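Local structure of glypican-1 (Homo sapiens, 4YWT) at residues E288-K302 with I456-Y470. The protein carries heparan sulfate chains at the cell surface, through which it binds collagen and takes part in Schwann cell myelination. The protein carries 3 engineered substitutions. Numbering follows the deposited sequence.
Sequences EWRNLLDSMVLITDK and IMQLKIMTNRLRSAY
The helical segments within 288-302 and 456-470 run roughly parallel, their axes 8.8 Å apart at closest approach and crossing at 25°, Leu292 and Thr463 having the closest CA atoms. Leu292 is one of three knobs, seated among Leu459, Met462, Thr463 and Leu466. Its CG, anti to the backbone N (chi1 -174°), carries the branch to the partner helix, where CD2 meets Leu459 CD2 at 3.6 Å and CD1 rests against Met462 CG and Leu466 CD1. Thr463 in turn enters a hole formed by Glu288, Asn291, Leu292 and Ser295. Its hydroxyl donates to Leu459 O one turn back (OG1 to O 2.6 Å), above the carbonyl plane and on the face opposite Thr463 N. A water lies within hydrogen-bonding distance of that OG1, Glu288 O and Glu288 OE1, but can donate to only two at once; further waters link Asn291 O to Arg467 NH2, and Ser295 O to Leu466 O. No direct hydrogen bond joins the two segments; the hydrogen-bonded links pass through water. Leu466 is the third knob, its CD2 touching Ile299 CG2 at 3.7 Å and its CB lying 3.4 Å from Ser295 OG, which is tied back to Leu292 O. Beyond the apolar seam, Lys302 bends at chi2 (-50°) and lays CE over one face of the Tyr470 ring, a CH-pi contact 3.8 Å from the centroid, with NZ adding a cation-pi interaction. Helix 204-236 touches both partners, through Ile299 and Ala469. Such reciprocal knobs-into-holes packing is characteristic of helical bundles, and here it joins the last modelled helix to the elongated, mainly helical glypican core.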
loop_
_atom_site.group_PDB
_atom_site.type_symbol
_atom_site.label_atom_id
_atom_site.label_comp_id
_atom_site.label_asym_id
_atom_site.label_seq_id
_atom_site.Cartn_x
_atom_site.Cartn_y
_atom_site.Cartn_z
ATOM N N GLU A 288 -0.220 12.560 2.124
ATOM C CA GLU A 288 -0.919 11.576 2.940
ATOM C C GLU A 288 -0.476 10.152 2.613
ATOM O O GLU A 288 -0.495 9.277 3.480
ATOM C CB GLU A 288 -2.433 11.719 2.771
ATOM C CG GLU A 288 -2.978 13.064 3.231
ATOM C CD GLU A 288 -2.419 13.501 4.576
ATOM O OE1 GLU A 288 -2.383 12.672 5.511
ATOM O OE2 GLU A 288 -2.012 14.677 4.695
ATOM N N TRP A 289 -0.080 9.926 1.363
ATOM C CA TRP A 289 0.498 8.643 0.975
ATOM C C TRP A 289 1.793 8.422 1.754
ATOM O O TRP A 289 2.004 7.358 2.348
ATOM C CB TRP A 289 0.743 8.604 -0.537
ATOM C CG TRP A 289 1.430 7.371 -1.053
ATOM C CD1 TRP A 289 2.766 7.218 -1.285
ATOM C CD2 TRP A 289 0.813 6.132 -1.431
ATOM N NE1 TRP A 289 3.020 5.959 -1.774
ATOM C CE2 TRP A 289 1.839 5.273 -1.872
ATOM C CE3 TRP A 289 -0.506 5.666 -1.434
ATOM C CZ2 TRP A 289 1.588 3.973 -2.310
ATOM C CZ3 TRP A 289 -0.753 4.374 -1.869
ATOM C CH2 TRP A 289 0.289 3.543 -2.301
ATOM N N ARG A 290 2.643 9.445 1.770
ATOM C CA ARG A 290 3.900 9.392 2.509
ATOM C C ARG A 290 3.668 9.227 4.006
ATOM O O ARG A 290 4.401 8.496 4.669
ATOM C CB ARG A 290 4.732 10.650 2.251
ATOM C CG ARG A 290 5.300 10.745 0.843
ATOM C CD ARG A 290 6.163 11.985 0.688
ATOM N NE ARG A 290 6.591 12.189 -0.692
ATOM C CZ ARG A 290 7.694 11.666 -1.219
ATOM N NH1 ARG A 290 8.485 10.899 -0.482
ATOM N NH2 ARG A 290 8.005 11.908 -2.485
ATOM N N ASN A 291 2.658 9.912 4.536
ATOM C CA ASN A 291 2.308 9.777 5.947
ATOM C C ASN A 291 1.911 8.345 6.288
ATOM O O ASN A 291 2.424 7.748 7.249
ATOM C CB ASN A 291 1.168 10.731 6.316
ATOM C CG ASN A 291 1.627 12.170 6.436
ATOM O OD1 ASN A 291 2.793 12.441 6.723
ATOM N ND2 ASN A 291 0.707 13.104 6.219
ATOM N N LEU A 292 0.997 7.800 5.489
ATOM C CA LEU A 292 0.528 6.438 5.691
ATOM C C LEU A 292 1.677 5.448 5.630
ATOM O O LEU A 292 1.835 4.626 6.530
ATOM C CB LEU A 292 -0.527 6.055 4.653
ATOM C CG LEU A 292 -1.136 4.683 4.943
ATOM C CD1 LEU A 292 -1.889 4.730 6.261
ATOM C CD2 LEU A 292 -2.044 4.214 3.819
ATOM N N LEU A 293 2.481 5.529 4.574
ATOM C CA LEU A 293 3.585 4.588 4.402
ATOM C C LEU A 293 4.623 4.733 5.513
ATOM O O LEU A 293 5.239 3.749 5.924
ATOM C CB LEU A 293 4.241 4.766 3.033
ATOM C CG LEU A 293 3.695 3.870 1.917
ATOM C CD1 LEU A 293 2.257 4.227 1.574
ATOM C CD2 LEU A 293 4.579 3.953 0.684
ATOM N N ASP A 294 4.804 5.955 6.006
ATOM C CA ASP A 294 5.700 6.196 7.133
ATOM C C ASP A 294 5.199 5.498 8.393
ATOM O O ASP A 294 5.960 4.800 9.071
ATOM C CB ASP A 294 5.857 7.693 7.395
ATOM C CG ASP A 294 7.126 8.262 6.789
ATOM O OD1 ASP A 294 7.640 7.671 5.814
ATOM O OD2 ASP A 294 7.609 9.300 7.288
ATOM N N SER A 295 3.917 5.681 8.701
ATOM C CA SER A 295 3.346 5.050 9.889
ATOM C C SER A 295 3.316 3.526 9.744
ATOM O O SER A 295 3.380 2.797 10.734
ATOM C CB SER A 295 1.938 5.589 10.166
ATOM O OG SER A 295 1.003 5.115 9.214
ATOM N N MET A 296 3.236 3.053 8.505
ATOM C CA MET A 296 3.215 1.622 8.224
ATOM C C MET A 296 4.602 1.010 8.382
ATOM O O MET A 296 4.739 -0.127 8.830
ATOM C CB MET A 296 2.679 1.359 6.816
ATOM C CG MET A 296 1.162 1.324 6.734
ATOM S SD MET A 296 0.555 0.628 5.185
ATOM C CE MET A 296 1.229 1.787 4.004
ATOM N N VAL A 297 5.629 1.765 8.005
ATOM C CA VAL A 297 6.998 1.336 8.246
ATOM C C VAL A 297 7.255 1.322 9.749
ATOM O O VAL A 297 7.864 0.391 10.279
ATOM C CB VAL A 297 8.021 2.251 7.540
ATOM C CG1 VAL A 297 9.422 2.025 8.090
ATOM C CG2 VAL A 297 7.992 2.018 6.036
ATOM N N LEU A 298 6.761 2.349 10.434
ATOM C CA LEU A 298 6.958 2.470 11.875
ATOM C C LEU A 298 6.274 1.368 12.681
ATOM O O LEU A 298 6.848 0.859 13.643
ATOM C CB LEU A 298 6.465 3.833 12.365
ATOM C CG LEU A 298 7.488 4.967 12.305
ATOM C CD1 LEU A 298 6.912 6.242 12.900
ATOM C CD2 LEU A 298 8.766 4.560 13.025
ATOM N N ILE A 299 5.056 1.002 12.292
ATOM C CA ILE A 299 4.262 0.059 13.079
ATOM C C ILE A 299 4.883 -1.343 13.128
ATOM O O ILE A 299 4.627 -2.104 14.061
ATOM C CB ILE A 299 2.811 -0.043 12.541
ATOM C CG1 ILE A 299 1.895 -0.704 13.576
ATOM C CG2 ILE A 299 2.765 -0.794 11.221
ATOM C CD1 ILE A 299 1.784 0.068 14.874
ATOM N N THR A 300 5.713 -1.672 12.141
ATOM C CA THR A 300 6.315 -3.003 12.066
ATOM C C THR A 300 7.254 -3.284 13.235
ATOM O O THR A 300 7.501 -4.440 13.575
ATOM C CB THR A 300 7.096 -3.201 10.749
ATOM O OG1 THR A 300 8.191 -2.279 10.691
ATOM C CG2 THR A 300 6.186 -2.986 9.553
ATOM N N ASP A 301 7.776 -2.226 13.848
ATOM C CA ASP A 301 8.655 -2.371 15.002
ATOM C C ASP A 301 7.912 -2.994 16.180
ATOM O O ASP A 301 8.500 -3.709 16.993
ATOM C CB ASP A 301 9.237 -1.014 15.412
ATOM C CG ASP A 301 10.255 -0.490 14.418
ATOM O OD1 ASP A 301 10.850 -1.306 13.684
ATOM O OD2 ASP A 301 10.461 0.740 14.372
ATOM N N LYS A 302 6.612 -2.724 16.251
ATOM C CA LYS A 302 5.785 -3.167 17.368
ATOM C C LYS A 302 5.423 -4.646 17.285
ATOM O O LYS A 302 4.773 -5.177 18.184
ATOM C CB LYS A 302 4.508 -2.327 17.448
ATOM C CG LYS A 302 4.757 -0.862 17.748
ATOM C CD LYS A 302 5.678 -0.705 18.947
ATOM C CE LYS A 302 5.674 0.724 19.469
ATOM N NZ LYS A 302 6.483 0.854 20.712
ATOM N N ILE A 456 -7.693 10.601 -0.268
ATOM C CA ILE A 456 -6.855 11.330 0.674
ATOM C C ILE A 456 -7.449 11.230 2.077
ATOM O O ILE A 456 -6.719 11.049 3.060
ATOM C CB ILE A 456 -6.692 12.811 0.261
ATOM C CG1 ILE A 456 -5.821 12.913 -0.991
ATOM C CG2 ILE A 456 -6.071 13.625 1.381
ATOM C CD1 ILE A 456 -5.634 14.325 -1.500
ATOM N N MET A 457 -8.773 11.325 2.167
ATOM C CA MET A 457 -9.439 11.135 3.453
ATOM C C MET A 457 -9.168 9.741 4.016
ATOM O O MET A 457 -8.855 9.592 5.206
ATOM C CB MET A 457 -10.949 11.365 3.336
ATOM C CG MET A 457 -11.360 12.815 3.115
ATOM S SD MET A 457 -10.395 14.027 4.049
ATOM C CE MET A 457 -10.552 13.430 5.733
ATOM N N GLN A 458 -9.284 8.726 3.162
ATOM C CA GLN A 458 -8.989 7.352 3.571
ATOM C C GLN A 458 -7.569 7.226 4.130
ATOM O O GLN A 458 -7.357 6.632 5.199
ATOM C CB GLN A 458 -9.177 6.390 2.396
ATOM C CG GLN A 458 -10.615 6.275 1.912
ATOM C CD GLN A 458 -11.551 5.761 2.990
ATOM O OE1 GLN A 458 -11.491 4.593 3.375
ATOM N NE2 GLN A 458 -12.423 6.634 3.484
ATOM N N LEU A 459 -6.607 7.797 3.410
ATOM C CA LEU A 459 -5.217 7.805 3.859
ATOM C C LEU A 459 -5.086 8.462 5.230
ATOM O O LEU A 459 -4.413 7.929 6.115
ATOM C CB LEU A 459 -4.319 8.518 2.845
ATOM C CG LEU A 459 -4.196 7.903 1.449
ATOM C CD1 LEU A 459 -3.315 8.768 0.562
ATOM C CD2 LEU A 459 -3.650 6.490 1.525
ATOM N N LYS A 460 -5.732 9.614 5.403
ATOM C CA LYS A 460 -5.736 10.304 6.695
ATOM C C LYS A 460 -6.225 9.398 7.823
ATOM O O LYS A 460 -5.557 9.242 8.855
ATOM C CB LYS A 460 -6.615 11.555 6.643
ATOM C CG LYS A 460 -6.089 12.690 5.784
ATOM C CD LYS A 460 -6.891 13.956 6.057
ATOM C CE LYS A 460 -6.649 15.022 5.006
ATOM N NZ LYS A 460 -7.633 16.135 5.134
ATOM N N ILE A 461 -7.399 8.807 7.616
ATOM C CA ILE A 461 -8.020 7.951 8.621
ATOM C C ILE A 461 -7.143 6.755 8.994
ATOM O O ILE A 461 -6.894 6.498 10.182
ATOM C CB ILE A 461 -9.391 7.441 8.139
ATOM C CG1 ILE A 461 -10.364 8.614 7.995
ATOM C CG2 ILE A 461 -9.948 6.404 9.101
ATOM C CD1 ILE A 461 -11.628 8.274 7.238
ATOM N N MET A 462 -6.666 6.032 7.982
ATOM C CA MET A 462 -5.821 4.869 8.233
ATOM C C MET A 462 -4.540 5.277 8.960
ATOM O O MET A 462 -4.096 4.592 9.887
ATOM C CB MET A 462 -5.488 4.153 6.924
ATOM C CG MET A 462 -4.803 2.805 7.105
ATOM S SD MET A 462 -5.817 1.604 7.988
ATOM C CE MET A 462 -4.834 1.363 9.462
ATOM N N THR A 463 -3.961 6.401 8.547
ATOM C CA THR A 463 -2.750 6.915 9.178
ATOM C C THR A 463 -2.978 7.187 10.657
ATOM O O THR A 463 -2.166 6.794 11.499
ATOM C CB THR A 463 -2.259 8.207 8.511
ATOM O OG1 THR A 463 -2.046 7.976 7.114
ATOM C CG2 THR A 463 -0.956 8.674 9.149
ATOM N N ASN A 464 -4.083 7.861 10.970
ATOM C CA ASN A 464 -4.448 8.105 12.361
ATOM C C ASN A 464 -4.583 6.798 13.135
ATOM O O ASN A 464 -4.043 6.662 14.243
ATOM C CB ASN A 464 -5.749 8.905 12.447
ATOM C CG ASN A 464 -5.589 10.330 11.948
ATOM O OD1 ASN A 464 -4.511 10.918 12.051
ATOM N ND2 ASN A 464 -6.664 10.892 11.408
ATOM N N ARG A 465 -5.292 5.838 12.541
ATOM C CA ARG A 465 -5.413 4.504 13.130
ATOM C C ARG A 465 -4.052 3.899 13.468
ATOM O O ARG A 465 -3.882 3.291 14.522
ATOM C CB ARG A 465 -6.159 3.552 12.191
ATOM C CG ARG A 465 -7.668 3.704 12.169
ATOM C CD ARG A 465 -8.308 2.409 11.682
ATOM N NE ARG A 465 -9.746 2.531 11.461
ATOM C CZ ARG A 465 -10.315 2.555 10.262
ATOM N NH1 ARG A 465 -9.568 2.462 9.169
ATOM N NH2 ARG A 465 -11.631 2.668 10.151
ATOM N N LEU A 466 -3.088 4.067 12.567
ATOM C CA LEU A 466 -1.760 3.486 12.753
ATOM C C LEU A 466 -0.908 4.236 13.771
ATOM O O LEU A 466 -0.043 3.646 14.417
ATOM C CB LEU A 466 -1.021 3.420 11.417
ATOM C CG LEU A 466 -1.382 2.225 10.537
ATOM C CD1 LEU A 466 -1.356 2.616 9.077
ATOM C CD2 LEU A 466 -0.416 1.082 10.798
ATOM N N ARG A 467 -1.139 5.537 13.907
ATOM C CA ARG A 467 -0.425 6.319 14.908
ATOM C C ARG A 467 -0.938 5.952 16.297
ATOM O O ARG A 467 -0.153 5.752 17.236
ATOM C CB ARG A 467 -0.583 7.816 14.632
ATOM C CG ARG A 467 0.159 8.269 13.383
ATOM C CD ARG A 467 -0.075 9.737 13.061
ATOM N NE ARG A 467 0.778 10.178 11.958
ATOM C CZ ARG A 467 0.622 11.322 11.297
ATOM N NH1 ARG A 467 -0.361 12.150 11.619
ATOM N NH2 ARG A 467 1.451 11.634 10.309
ATOM N N SER A 468 -2.258 5.842 16.415
ATOM C CA SER A 468 -2.866 5.392 17.663
ATOM C C SER A 468 -2.401 3.980 18.006
ATOM O O SER A 468 -2.039 3.699 19.147
ATOM C CB SER A 468 -4.392 5.439 17.570
ATOM O OG SER A 468 -4.848 6.774 17.451
ATOM N N ALA A 469 -2.407 3.101 17.009
ATOM C CA ALA A 469 -1.946 1.727 17.182
ATOM C C ALA A 469 -0.497 1.700 17.652
ATOM O O ALA A 469 -0.126 0.894 18.505
ATOM C CB ALA A 469 -2.097 0.946 15.889
ATOM N N TYR A 470 0.316 2.587 17.089
ATOM C CA TYR A 470 1.710 2.694 17.490
ATOM C C TYR A 470 1.818 3.120 18.945
ATOM O O TYR A 470 2.657 2.609 19.686
ATOM C CB TYR A 470 2.463 3.683 16.600
ATOM C CG TYR A 470 3.949 3.715 16.876
ATOM C CD1 TYR A 470 4.803 2.796 16.279
ATOM C CD2 TYR A 470 4.497 4.655 17.741
ATOM C CE1 TYR A 470 6.162 2.817 16.529
ATOM C CE2 TYR A 470 5.854 4.682 17.997
ATOM C CZ TYR A 470 6.682 3.762 17.387
ATOM O OH TYR A 470 8.034 3.785 17.637
HETATM O O HOH W 1 -2.056 9.888 5.474
HETATM O O HOH W 2 3.474 9.266 9.305
HETATM O O HOH W 3 2.396 3.822 13.261
#